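Local atomic coordinates of spindle assembly abnormal protein 6 homolog (Drosophila melanogaster, PDB entry 5AL7), a protein that serves as a central scaffold of the centriole, its homodimers building the cartwheel that ensures ninefold symmetry, and is required for centrosome duplication. Residues H119-D124 / Y137-E142; G20-N25 / R54-E59; S14-Y19 / P160-L165; S29-V34 / K45-L50. The protein carries 1 engineered substitution. All coordinates share one frame; numbering follows the deposited sequence.

Interaction 1. Residues H119-D124 / Y137-E142; sequences HLTTRD and YLQFVE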
loop_
_atom_site.group_PDB
_atom_site.type_symbol
_atom_site.label_atom_id
_atom_site.label_comp_id
_atom_site.label_asym_id
_atom_site.label_seq_id
_atom_site.Cartn_x
_atom_site.Cartn_y
_atom_site.Cartn_z
ATOM N N HIS A 119 11.912 -24.718 2.025
ATOM C CA HIS A 119 10.896 -25.307 2.888
ATOM C C HIS A 119 10.646 -24.445 4.122
ATOM O O HIS A 119 11.534 -23.773 4.628
ATOM C CB HIS A 119 11.301 -26.708 3.342
ATOM C CG HIS A 119 11.206 -27.750 2.275
ATOM N ND1 HIS A 119 10.305 -28.791 2.331
ATOM C CD2 HIS A 119 11.922 -27.933 1.138
ATOM C CE1 HIS A 119 10.458 -29.561 1.268
ATOM N NE2 HIS A 119 11.437 -29.069 0.532
ATOM N N LEU A 120 9.420 -24.503 4.606
ATOM C CA LEU A 120 8.997 -23.869 5.829
ATOM C C LEU A 120 8.378 -24.935 6.723
ATOM O O LEU A 120 7.216 -25.288 6.567
ATOM C CB LEU A 120 8.023 -22.741 5.532
ATOM C CG LEU A 120 7.809 -21.799 6.713
ATOM C CD1 LEU A 120 9.052 -21.035 6.995
ATOM C CD2 LEU A 120 6.662 -20.850 6.411
ATOM N N THR A 121 9.198 -25.511 7.590
ATOM C CA THR A 121 8.778 -26.638 8.414
ATOM C C THR A 121 8.327 -26.244 9.816
ATOM O O THR A 121 8.985 -25.477 10.492
ATOM C CB THR A 121 9.915 -27.667 8.541
ATOM O OG1 THR A 121 10.529 -27.838 7.261
ATOM C CG2 THR A 121 9.381 -29.008 9.012
ATOM N N THR A 122 7.228 -26.818 10.275
ATOM C CA THR A 122 6.826 -26.585 11.639
ATOM C C THR A 122 7.776 -27.338 12.539
ATOM O O THR A 122 8.088 -28.503 12.299
ATOM C CB THR A 122 5.385 -27.034 11.915
ATOM O OG1 THR A 122 4.480 -26.189 11.193
ATOM C CG2 THR A 122 5.077 -26.932 13.393
ATOM N N ARG A 123 8.273 -26.641 13.550
ATOM C CA ARG A 123 9.117 -27.243 14.558
ATOM C C ARG A 123 8.288 -28.214 15.403
ATOM O O ARG A 123 7.187 -27.882 15.841
ATOM C CB ARG A 123 9.754 -26.155 15.429
ATOM C CG ARG A 123 10.992 -26.616 16.170
ATOM C CD ARG A 123 11.738 -25.474 16.836
ATOM N NE ARG A 123 12.195 -24.460 15.887
ATOM C CZ ARG A 123 12.853 -23.351 16.228
ATOM N NH1 ARG A 123 13.129 -23.095 17.501
ATOM N NH2 ARG A 123 13.233 -22.490 15.293
ATOM N N ASP A 124 8.810 -29.422 15.595
ATOM C CA ASP A 124 8.121 -30.443 16.376
ATOM C C ASP A 124 8.122 -30.066 17.858
ATOM O O ASP A 124 9.119 -30.248 18.553
ATOM C CB ASP A 124 8.768 -31.814 16.167
ATOM C CG ASP A 124 7.909 -32.949 16.689
ATOM O OD1 ASP A 124 6.699 -32.965 16.377
ATOM O OD2 ASP A 124 8.441 -33.832 17.399
ATOM N N TYR A 137 11.053 -23.530 10.860
ATOM C CA TYR A 137 12.396 -23.629 10.329
ATOM C C TYR A 137 12.321 -23.265 8.864
ATOM O O TYR A 137 11.448 -23.752 8.138
ATOM C CB TYR A 137 12.971 -25.034 10.483
ATOM C CG TYR A 137 13.483 -25.366 11.862
ATOM C CD1 TYR A 137 14.513 -24.635 12.453
ATOM C CD2 TYR A 137 12.939 -26.422 12.573
ATOM C CE1 TYR A 137 14.975 -24.953 13.719
ATOM C CE2 TYR A 137 13.394 -26.752 13.831
ATOM C CZ TYR A 137 14.403 -26.023 14.406
ATOM O OH TYR A 137 14.826 -26.389 15.669
ATOM N N LEU A 138 13.186 -22.357 8.445
ATOM C CA LEU A 138 13.331 -22.046 7.035
ATOM C C LEU A 138 14.499 -22.849 6.497
ATOM O O LEU A 138 15.644 -22.582 6.845
ATOM C CB LEU A 138 13.544 -20.557 6.816
ATOM C CG LEU A 138 13.548 -20.129 5.354
ATOM C CD1 LEU A 138 12.187 -20.321 4.693
ATOM C CD2 LEU A 138 14.024 -18.702 5.237
ATOM N N GLN A 139 14.201 -23.855 5.681
ATOM C CA GLN A 139 15.202 -24.816 5.253
ATOM C C GLN A 139 15.501 -24.776 3.765
ATOM O O GLN A 139 14.613 -24.628 2.941
ATOM C CB GLN A 139 14.750 -26.212 5.644
ATOM C CG GLN A 139 14.621 -26.361 7.127
ATOM C CD GLN A 139 14.103 -27.705 7.528
ATOM O OE1 GLN A 139 13.063 -28.144 7.056
ATOM N NE2 GLN A 139 14.829 -28.374 8.405
ATOM N N PHE A 140 16.775 -24.938 3.438
ATOM C CA PHE A 140 17.231 -25.002 2.064
ATOM C C PHE A 140 17.525 -26.465 1.754
ATOM O O PHE A 140 18.538 -27.003 2.216
ATOM C CB PHE A 140 18.468 -24.136 1.873
ATOM C CG PHE A 140 18.223 -22.678 2.097
ATOM C CD1 PHE A 140 18.064 -22.176 3.384
ATOM C CD2 PHE A 140 18.175 -21.798 1.023
ATOM C CE1 PHE A 140 17.831 -20.826 3.597
ATOM C CE2 PHE A 140 17.948 -20.448 1.221
ATOM C CZ PHE A 140 17.774 -19.959 2.511
ATOM N N VAL A 141 16.620 -27.109 1.013
ATOM C CA VAL A 141 16.684 -28.548 0.766
ATOM C C VAL A 141 17.069 -28.890 -0.673
ATOM O O VAL A 141 16.513 -28.335 -1.614
ATOM C CB VAL A 141 15.344 -29.219 1.099
ATOM C CG1 VAL A 141 15.447 -30.697 0.903
ATOM C CG2 VAL A 141 14.944 -28.923 2.537
ATOM N N GLU A 142 18.050 -29.783 -0.822
ATOM C CA GLU A 142 18.483 -30.351 -2.105
ATOM C C GLU A 142 17.823 -31.704 -2.332
ATOM O O GLU A 142 18.047 -32.647 -1.568
ATOM C CB GLU A 142 20.003 -30.518 -2.142
ATOM C CG GLU A 142 20.577 -30.910 -3.505
ATOM C CD GLU A 142 22.002 -31.473 -3.418
ATOM O OE1 GLU A 142 22.747 -31.097 -2.491
ATOM O OE2 GLU A 142 22.388 -32.280 -4.293
#

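Interaction 2. Residues G20-N25 / R54-E59; sequences GKSVVN and RVDFKE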
loop_
_atom_site.group_PDB
_atom_site.type_symbol
_atom_site.label_atom_id
_atom_site.label_comp_id
_atom_site.label_asym_id
_atom_site.label_seq_id
_atom_site.Cartn_x
_atom_site.Cartn_y
_atom_site.Cartn_z
ATOM N N GLY A 20 16.817 2.660 8.141
ATOM C CA GLY A 20 16.963 3.665 7.109
ATOM C C GLY A 20 17.950 3.277 6.036
ATOM O O GLY A 20 17.924 2.161 5.520
ATOM N N LYS A 21 18.831 4.210 5.708
ATOM C CA LYS A 21 19.772 4.035 4.621
ATOM C C LYS A 21 20.768 2.898 4.876
ATOM O O LYS A 21 21.468 2.472 3.957
ATOM C CB LYS A 21 20.521 5.338 4.373
ATOM C CG LYS A 21 19.708 6.456 3.744
ATOM C CD LYS A 21 20.573 7.728 3.710
ATOM C CE LYS A 21 19.834 8.949 3.184
ATOM N NZ LYS A 21 19.605 8.877 1.711
ATOM N N SER A 22 20.843 2.417 6.115
ATOM C CA SER A 22 21.723 1.290 6.453
ATOM C C SER A 22 21.154 -0.067 6.036
ATOM O O SER A 22 21.843 -1.081 6.106
ATOM C CB SER A 22 22.031 1.269 7.947
ATOM O OG SER A 22 23.040 2.207 8.264
ATOM N N VAL A 23 19.888 -0.086 5.635
ATOM C CA VAL A 23 19.267 -1.301 5.134
ATOM C C VAL A 23 19.717 -1.599 3.705
ATOM O O VAL A 23 19.522 -0.793 2.788
ATOM C CB VAL A 23 17.736 -1.221 5.171
ATOM C CG1 VAL A 23 17.126 -2.510 4.622
ATOM C CG2 VAL A 23 17.254 -0.940 6.587
ATOM N N VAL A 24 20.342 -2.758 3.533
ATOM C CA VAL A 24 20.879 -3.178 2.249
ATOM C C VAL A 24 20.109 -4.398 1.729
ATOM O O VAL A 24 19.987 -5.404 2.429
ATOM C CB VAL A 24 22.383 -3.538 2.362
ATOM C CG1 VAL A 24 22.964 -3.805 0.993
ATOM C CG2 VAL A 24 23.145 -2.429 3.026
ATOM N N ASN A 25 19.585 -4.313 0.512
ATOM C CA ASN A 25 18.912 -5.455 -0.105
ATOM C C ASN A 25 19.929 -6.458 -0.622
ATOM O O ASN A 25 20.546 -6.231 -1.664
ATOM C CB ASN A 25 18.000 -5.001 -1.240
ATOM C CG ASN A 25 16.561 -4.893 -0.812
ATOM O OD1 ASN A 25 15.850 -5.892 -0.730
ATOM N ND2 ASN A 25 16.127 -3.681 -0.510
ATOM N N ARG A 54 20.048 -6.920 4.892
ATOM C CA ARG A 54 20.955 -6.849 6.046
ATOM C C ARG A 54 21.272 -5.395 6.466
ATOM O O ARG A 54 20.952 -4.439 5.763
ATOM C CB ARG A 54 22.263 -7.590 5.755
ATOM C CG ARG A 54 23.230 -6.779 4.914
ATOM C CD ARG A 54 24.614 -7.404 4.805
ATOM N NE ARG A 54 25.526 -6.482 4.127
ATOM C CZ ARG A 54 25.821 -6.533 2.829
ATOM N NH1 ARG A 54 25.305 -7.487 2.062
ATOM N NH2 ARG A 54 26.650 -5.637 2.302
ATOM N N VAL A 55 21.913 -5.238 7.615
ATOM C CA VAL A 55 22.330 -3.923 8.087
ATOM C C VAL A 55 23.817 -3.713 7.772
ATOM O O VAL A 55 24.629 -4.624 7.925
ATOM C CB VAL A 55 22.079 -3.766 9.607
ATOM C CG1 VAL A 55 22.282 -2.347 10.023
ATOM C CG2 VAL A 55 20.667 -4.182 9.954
ATOM N N ASP A 56 24.175 -2.523 7.310
ATOM C CA ASP A 56 25.545 -2.282 6.861
ATOM C C ASP A 56 26.563 -2.119 8.007
ATOM O O ASP A 56 27.727 -2.526 7.884
ATOM C CB ASP A 56 25.573 -1.056 5.928
ATOM C CG ASP A 56 25.491 0.276 6.668
ATOM O OD1 ASP A 56 24.953 0.328 7.791
ATOM O OD2 ASP A 56 25.953 1.288 6.102
ATOM N N PHE A 57 26.127 -1.521 9.109
ATOM C CA PHE A 57 27.022 -1.203 10.215
ATOM C C PHE A 57 27.119 -2.279 11.304
ATOM O O PHE A 57 27.954 -2.179 12.200
ATOM C CB PHE A 57 26.615 0.139 10.833
ATOM C CG PHE A 57 25.256 0.148 11.473
ATOM C CD1 PHE A 57 25.093 -0.266 12.777
ATOM C CD2 PHE A 57 24.155 0.608 10.782
ATOM C CE1 PHE A 57 23.856 -0.235 13.373
ATOM C CE2 PHE A 57 22.917 0.644 11.379
ATOM C CZ PHE A 57 22.768 0.220 12.675
ATOM N N LYS A 58 26.233 -3.264 11.266
ATOM C CA LYS A 58 26.272 -4.357 12.231
ATOM C C LYS A 58 25.862 -5.687 11.602
ATOM O O LYS A 58 25.168 -5.720 10.592
ATOM C CB LYS A 58 25.379 -4.037 13.430
ATOM C CG LYS A 58 23.898 -3.920 13.114
ATOM C CD LYS A 58 23.113 -3.714 14.400
ATOM C CE LYS A 58 21.632 -3.474 14.150
ATOM N NZ LYS A 58 20.871 -3.304 15.428
ATOM N N GLU A 59 26.326 -6.785 12.178
ATOM C CA GLU A 59 25.943 -8.107 11.689
ATOM C C GLU A 59 24.499 -8.376 12.051
ATOM O O GLU A 59 24.178 -8.717 13.198
ATOM C CB GLU A 59 26.849 -9.194 12.262
ATOM C CG GLU A 59 28.280 -9.034 11.819
ATOM C CD GLU A 59 29.191 -10.019 12.477
ATOM O OE1 GLU A 59 28.794 -10.582 13.522
ATOM O OE2 GLU A 59 30.320 -10.188 11.980
#

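Interaction 3. Residues S14-Y19 / P160-L165; sequences SAKMDY and PLNTVL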
loop_
_atom_site.group_PDB
_atom_site.type_symbol
_atom_site.label_atom_id
_atom_site.label_comp_id
_atom_site.label_asym_id
_atom_site.label_seq_id
_atom_site.Cartn_x
_atom_site.Cartn_y
_atom_site.Cartn_z
ATOM N N SER A 14 9.162 -8.304 17.811
ATOM C CA SER A 14 9.944 -8.837 16.702
ATOM C C SER A 14 10.789 -7.768 16.076
ATOM O O SER A 14 10.380 -6.616 15.967
ATOM C CB SER A 14 9.065 -9.454 15.613
ATOM O OG SER A 14 9.861 -10.026 14.580
ATOM N N ALA A 15 11.962 -8.190 15.629
ATOM C CA ALA A 15 12.928 -7.302 15.032
ATOM C C ALA A 15 12.370 -6.695 13.756
ATOM O O ALA A 15 11.888 -7.406 12.864
ATOM C CB ALA A 15 14.233 -8.043 14.756
ATOM N N LYS A 16 12.431 -5.368 13.699
ATOM C CA LYS A 16 12.047 -4.606 12.525
ATOM C C LYS A 16 13.308 -4.040 11.918
ATOM O O LYS A 16 14.161 -3.526 12.633
ATOM C CB LYS A 16 11.085 -3.477 12.889
ATOM C CG LYS A 16 9.804 -3.943 13.511
ATOM C CD LYS A 16 9.261 -2.889 14.447
ATOM C CE LYS A 16 8.226 -3.513 15.370
ATOM N NZ LYS A 16 8.846 -4.458 16.356
ATOM N N MET A 17 13.446 -4.165 10.607
ATOM C CA MET A 17 14.593 -3.611 9.903
ATOM C C MET A 17 14.363 -2.125 9.618
ATOM O O MET A 17 14.264 -1.712 8.466
ATOM C CB MET A 17 14.862 -4.396 8.621
ATOM C CG MET A 17 15.201 -5.864 8.880
ATOM S SD MET A 17 16.756 -6.143 9.771
ATOM C CE MET A 17 17.934 -5.863 8.448
ATOM N N ASP A 18 14.222 -1.343 10.688
ATOM C CA ASP A 18 14.003 0.096 10.595
ATOM C C ASP A 18 15.318 0.852 10.798
ATOM O O ASP A 18 15.497 1.549 11.802
ATOM C CB ASP A 18 12.965 0.541 11.628
ATOM C CG ASP A 18 12.327 1.886 11.285
ATOM O OD1 ASP A 18 12.738 2.496 10.266
ATOM O OD2 ASP A 18 11.418 2.330 12.037
ATOM N N TYR A 19 16.250 0.682 9.863
ATOM C CA TYR A 19 17.566 1.292 9.995
ATOM C C TYR A 19 17.864 2.238 8.840
ATOM O O TYR A 19 19.029 2.562 8.575
ATOM C CB TYR A 19 18.658 0.224 10.092
ATOM C CG TYR A 19 18.499 -0.668 11.293
ATOM C CD1 TYR A 19 18.840 -0.223 12.561
ATOM C CD2 TYR A 19 18.001 -1.966 11.157
ATOM C CE1 TYR A 19 18.688 -1.038 13.672
ATOM C CE2 TYR A 19 17.845 -2.789 12.258
ATOM C CZ TYR A 19 18.193 -2.318 13.513
ATOM O OH TYR A 19 18.042 -3.129 14.612
ATOM N N PRO A 160 4.591 -11.116 14.458
ATOM C CA PRO A 160 3.534 -10.504 15.270
ATOM C C PRO A 160 2.931 -9.273 14.591
ATOM O O PRO A 160 3.584 -8.625 13.762
ATOM C CB PRO A 160 4.263 -10.125 16.553
ATOM C CG PRO A 160 5.665 -9.920 16.139
ATOM C CD PRO A 160 5.929 -10.882 15.021
ATOM N N LEU A 161 1.691 -8.959 14.955
ATOM C CA LEU A 161 0.913 -7.922 14.270
ATOM C C LEU A 161 1.615 -6.592 14.126
ATOM O O LEU A 161 1.578 -5.989 13.057
ATOM C CB LEU A 161 -0.418 -7.707 14.984
ATOM C CG LEU A 161 -1.554 -8.419 14.267
ATOM C CD1 LEU A 161 -1.339 -9.941 14.320
ATOM C CD2 LEU A 161 -2.883 -8.019 14.882
ATOM N N ASN A 162 2.289 -6.145 15.176
ATOM C CA ASN A 162 2.936 -4.850 15.093
ATOM C C ASN A 162 3.936 -4.795 13.945
ATOM O O ASN A 162 3.903 -3.871 13.119
ATOM C CB ASN A 162 3.633 -4.503 16.399
ATOM C CG ASN A 162 3.931 -3.023 16.502
ATOM O OD1 ASN A 162 5.093 -2.603 16.495
ATOM N ND2 ASN A 162 2.871 -2.213 16.558
ATOM N N THR A 163 4.767 -5.829 13.857
ATOM C CA THR A 163 5.810 -5.904 12.842
ATOM C C THR A 163 5.225 -6.004 11.441
ATOM O O THR A 163 5.669 -5.317 10.507
ATOM C CB THR A 163 6.707 -7.116 13.076
ATOM O OG1 THR A 163 7.048 -7.198 14.468
ATOM C CG2 THR A 163 7.955 -7.034 12.210
ATOM N N VAL A 164 4.217 -6.860 11.304
ATOM C CA VAL A 164 3.542 -7.035 10.030
ATOM C C VAL A 164 2.965 -5.725 9.535
ATOM O O VAL A 164 3.135 -5.354 8.372
ATOM C CB VAL A 164 2.411 -8.061 10.132
ATOM C CG1 VAL A 164 1.703 -8.190 8.806
ATOM C CG2 VAL A 164 2.969 -9.402 10.551
ATOM N N LEU A 165 2.308 -5.019 10.449
ATOM C CA LEU A 165 1.681 -3.744 10.148
ATOM C C LEU A 165 2.729 -2.738 9.717
ATOM O O LEU A 165 2.484 -1.934 8.818
ATOM C CB LEU A 165 0.889 -3.259 11.361
ATOM C CG LEU A 165 0.039 -2.001 11.215
ATOM C CD1 LEU A 165 -0.774 -2.115 9.943
ATOM C CD2 LEU A 165 -0.877 -1.873 12.426
#

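Interaction 4. Residues S29-V34 / K45-L50; sequences SVEMLV and KRSCLL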
loop_
_atom_site.group_PDB
_atom_site.type_symbol
_atom_site.label_atom_id
_atom_site.label_comp_id
_atom_site.label_asym_id
_atom_site.label_seq_id
_atom_site.Cartn_x
_atom_site.Cartn_y
_atom_site.Cartn_z
ATOM N N SER A 29 13.867 -8.496 -4.212
ATOM C CA SER A 29 12.626 -9.159 -3.816
ATOM C C SER A 29 12.069 -9.994 -4.963
ATOM O O SER A 29 11.937 -9.501 -6.088
ATOM C CB SER A 29 11.581 -8.136 -3.374
ATOM O OG SER A 29 12.086 -7.313 -2.343
ATOM N N VAL A 30 11.794 -11.270 -4.701
ATOM C CA VAL A 30 11.318 -12.134 -5.788
ATOM C C VAL A 30 10.175 -13.022 -5.376
ATOM O O VAL A 30 9.937 -13.223 -4.193
ATOM C CB VAL A 30 12.432 -13.049 -6.353
ATOM C CG1 VAL A 30 13.313 -12.300 -7.335
ATOM C CG2 VAL A 30 13.240 -13.672 -5.230
ATOM N N GLU A 31 9.443 -13.512 -6.370
ATOM C CA GLU A 31 8.412 -14.515 -6.144
ATOM C C GLU A 31 9.013 -15.925 -6.162
ATOM O O GLU A 31 9.769 -16.277 -7.066
ATOM C CB GLU A 31 7.319 -14.394 -7.190
ATOM C CG GLU A 31 6.063 -15.160 -6.853
ATOM C CD GLU A 31 4.981 -14.988 -7.896
ATOM O OE1 GLU A 31 4.764 -13.839 -8.343
ATOM O OE2 GLU A 31 4.355 -16.000 -8.272
ATOM N N MET A 32 8.644 -16.738 -5.181
ATOM C CA MET A 32 9.234 -18.053 -4.995
ATOM C C MET A 32 8.178 -19.067 -4.594
ATOM O O MET A 32 7.335 -18.768 -3.763
ATOM C CB MET A 32 10.291 -17.990 -3.905
ATOM C CG MET A 32 11.657 -17.546 -4.351
ATOM S SD MET A 32 12.770 -17.782 -2.975
ATOM C CE MET A 32 12.519 -19.524 -2.714
ATOM N N LEU A 33 8.236 -20.273 -5.148
ATOM C CA LEU A 33 7.313 -21.332 -4.740
ATOM C C LEU A 33 7.935 -22.011 -3.518
ATOM O O LEU A 33 9.061 -22.494 -3.576
ATOM C CB LEU A 33 7.054 -22.319 -5.884
ATOM C CG LEU A 33 5.919 -23.338 -5.722
ATOM C CD1 LEU A 33 4.600 -22.613 -5.568
ATOM C CD2 LEU A 33 5.844 -24.257 -6.911
ATOM N N VAL A 34 7.235 -21.958 -2.395
ATOM C CA VAL A 34 7.746 -22.433 -1.116
ATOM C C VAL A 34 6.938 -23.626 -0.615
ATOM O O VAL A 34 5.715 -23.689 -0.783
ATOM C CB VAL A 34 7.730 -21.296 -0.064
ATOM C CG1 VAL A 34 8.143 -21.781 1.314
ATOM C CG2 VAL A 34 8.616 -20.155 -0.522
ATOM N N LYS A 45 2.245 -26.463 -1.343
ATOM C CA LYS A 45 3.215 -25.607 -2.031
ATOM C C LYS A 45 2.551 -24.311 -2.420
ATOM O O LYS A 45 1.606 -24.324 -3.193
ATOM C CB LYS A 45 3.794 -26.284 -3.268
ATOM C CG LYS A 45 5.277 -26.535 -3.186
ATOM C CD LYS A 45 5.809 -27.159 -4.454
ATOM C CE LYS A 45 6.247 -28.595 -4.215
ATOM N NZ LYS A 45 6.992 -29.134 -5.376
ATOM N N ARG A 46 3.036 -23.198 -1.874
ATOM C CA ARG A 46 2.393 -21.890 -2.061
ATOM C C ARG A 46 3.315 -20.868 -2.705
ATOM O O ARG A 46 4.527 -20.929 -2.517
ATOM C CB ARG A 46 1.901 -21.342 -0.719
ATOM C CG ARG A 46 1.061 -22.315 0.073
ATOM C CD ARG A 46 0.593 -21.721 1.374
ATOM N NE ARG A 46 -0.236 -22.671 2.101
ATOM C CZ ARG A 46 -0.823 -22.412 3.261
ATOM N NH1 ARG A 46 -0.655 -21.230 3.834
ATOM N NH2 ARG A 46 -1.560 -23.338 3.857
ATOM N N SER A 47 2.743 -19.925 -3.449
ATOM C CA SER A 47 3.529 -18.813 -3.997
ATOM C C SER A 47 3.775 -17.738 -2.953
ATOM O O SER A 47 2.827 -17.120 -2.456
ATOM C CB SER A 47 2.845 -18.160 -5.202
ATOM O OG SER A 47 3.092 -18.876 -6.390
ATOM N N CYS A 48 5.052 -17.510 -2.647
ATOM C CA CYS A 48 5.452 -16.507 -1.672
ATOM C C CYS A 48 6.301 -15.416 -2.308
ATOM O O CYS A 48 6.716 -15.519 -3.457
ATOM C CB CYS A 48 6.229 -17.152 -0.526
ATOM S SG CYS A 48 5.286 -18.350 0.454
ATOM N N LEU A 49 6.565 -14.379 -1.524
ATOM C CA LEU A 49 7.435 -13.274 -1.890
ATOM C C LEU A 49 8.542 -13.205 -0.872
ATOM O O LEU A 49 8.274 -13.085 0.335
ATOM C CB LEU A 49 6.677 -11.947 -1.903
ATOM C CG LEU A 49 5.643 -11.716 -2.997
ATOM C CD1 LEU A 49 4.744 -10.594 -2.561
ATOM C CD2 LEU A 49 6.336 -11.380 -4.310
ATOM N N LEU A 50 9.781 -13.297 -1.346
ATOM C CA LEU A 50 10.918 -13.241 -0.449
ATOM C C LEU A 50 11.648 -11.909 -0.518
ATOM O O LEU A 50 11.924 -11.371 -1.605
ATOM C CB LEU A 50 11.881 -14.384 -0.731
ATOM C CG LEU A 50 12.884 -14.533 0.413
ATOM C CD1 LEU A 50 13.030 -16.001 0.732
ATOM C CD2 LEU A 50 14.235 -13.936 0.061
HETATM O O HOH W 1 1.102 -17.286 -8.253
#

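Interaction 1. Residues H119-D124 / Y137-E142
Y137 pairs with T121 through two backbone hydrogen bonds, and its ring lies beneath R123, the residue that follows the strand on the other side. The guanidinium of R123 spreads over one face of the phenol in an off-centre cation-pi stack, its CZ 4.0 Å from the ring centroid and the planes 23° apart, although R123 is poorly ordered. The bend at chi3 of R123 (-60°) sets NE over the ring, near Y137 CZ, while NH2 lies over CE1. R123 NH2 also bonds to Y136 O, and NH1 forms a salt bridge with E132. An alanine at Y137 would probably leave the R123 guanidinium without its aromatic partner, with its polar bonds to Y136 and E132 left to fix it. L138 forms a non-hydrogen-bonded pair with L120, where the methyls CD1 and CD1 meet at 4.0 Å on the buried face. Q139 N and H119 O, and H119 N and Q139 O, close the next hydrogen-bonded pair. The end of the Q139 side chain comes over to T121, whose OG1 donates to Q139 OE1 at 2.6 Å from above the amide plane. V141 CG2 lies 3.5 Å from H119 CD2, the two side chains crossing at about a right angle. Thus a hydroxyl-to-amide bond and a carbon contact to the imidazole join the strands opposite the leucine face, while R123 covers Y137 from the loop beyond.

Interaction 2. Residues G20-N25 / R54-E59
S22, V24, R54 and D56 join the open end of a beta hairpin, at the surface of the head domain, where strand 23-36 starts and strand 44-55 finishes. V24 and R54 form an antiparallel hydrogen-bonded pair, with V24 N to R54 O and R54 N to V24 O both 2.9 Å, and V23 faces V55 in the adjoining non-hydrogen-bonded position. One step further out, the strands have ended but the ladder continues: D56 N donates to S22 O over 3.0 Å. The S22 side chain adds a second bond between the same two residues, OG giving its proton to D56 OD1 at 2.7 Å and meeting the oxygen from above the carboxylate plane. CG of D56 lies between its own backbone N and carbonyl carbon (chi1 77°), which brings this carboxylate carbon to the S22 side. The same serine stands at the edge of the F57 ring, with CB in the ring plane. On the face carrying V24 and R54, V24 CG2 approaches D56 CB at 4.0 Å, and V24 CG1 lies over one face of the R54 guanidinium, toward its rim. Within 20-25, V23 N bonds to G20 O, closing the turn that leads into the strand. On the face opposite to V24 and R54, V55 packs against M17 and Y19 of the preceding loop; K58 reaches Y19 OH, and E59 bonds to S81 at the start of helix 81-90.

Interaction 3. Residues S14-Y19 / P160-L165
S14, K16, P160 and T163 meet at the junction of the globular head and the coiled coil, where the N-terminal lead-in loop runs past the first turn of helix 161-187. P160 occupies the N-cap position of this helix. S14 is poorly ordered, and its CB can be placed only as lying near the P160 ring and T163 OG1. K16 lies beside the first helical turn: its CG packs on T163 CG2 at 3.8 Å, and its CE lies 3.5 Å from N162 OD1, the K16 and N162 side chains crossing at about a right angle. A bend at chi4 (69°) turns NZ back toward its own segment, where it donates to S14 O at 2.7 Å, in the carbonyl plane. An alanine at K16 would probably leave S14 O without this donor and open a gap beside N162 and T163. L161 and N162 pack on L161 of the second subunit, so the helix turn met by the loop also takes part in the dimer. No hydrogen bond passes between the two segments; the loop touches the helix through van der Waals contacts, while the lysine's ammonium group bonds within its own loop, to S14 O, and not to the helix.

Interaction 4. Residues S29-V34 / K45-L50
C48 N donates to M32 O at 2.8 Å, and M32 N returns a bond to C48 O at 2.9 Å, the middle of three hydrogen-bonded pairs that zip this antiparallel hairpin together. V34 with R46 and V30 with L50 repeat the pattern toward its two ends, and the axes of the two strand segments run at 152° to each other. Between them stand the non-hydrogen-bonded pairs E31 with L49 and L33 with S47, where alpha hydrogens supplement the ladder: E31 CA lies 3.3 Å from C48 O. On the inward face, M32 and L50 lie side by side and point the same way, SD to CD1 4.1 Å, while V34 CG2 rests on C48 CB at 3.8 Å. The outer face is more polar. A water lies 3.2 Å from S47 OG and makes a weak bond to E31 OE2, whose partner oxygen OE1 forms a salt bridge with K68. With CG anti to the backbone N (chi1 -169°), L33 reaches across the strands, its CD2 meeting K45 CD at 3.8 Å as the two side chains cross at about a right angle. In the sheet, strand 60-67 adjoins 44-55, with backbone bonds joining L49 to T66 and S47 to K68, just past its end. L118 of strand 117-122 touches M32, V34 and L50, and helix 97-113 covers V30, M32 and L50 with Q112, C111 and L108.

Overall arrangement
Interactions 2 and 4 lie on the same hairpin of strands 23-36 and 44-55, their centres 23 Å apart, with 4 nested inside the loop closed by 2. Interaction 1 follows later in the chain, yet its strand 117-122 neighbours 23-36 in the sheet, so its centre is only 14 Å from that of interaction 4. Interaction 3 encloses all the others along the chain, bringing the N-terminal loop to the helix that leads into the coiled coil; it touches interaction 2 through K58 with Y19 and V55 with M17. Interactions 1, 2 and 4 lie within the SAS-6 head, which links dimers into the cartwheel's inner ring, while interaction 3 joins it to the dimerising coiled coil.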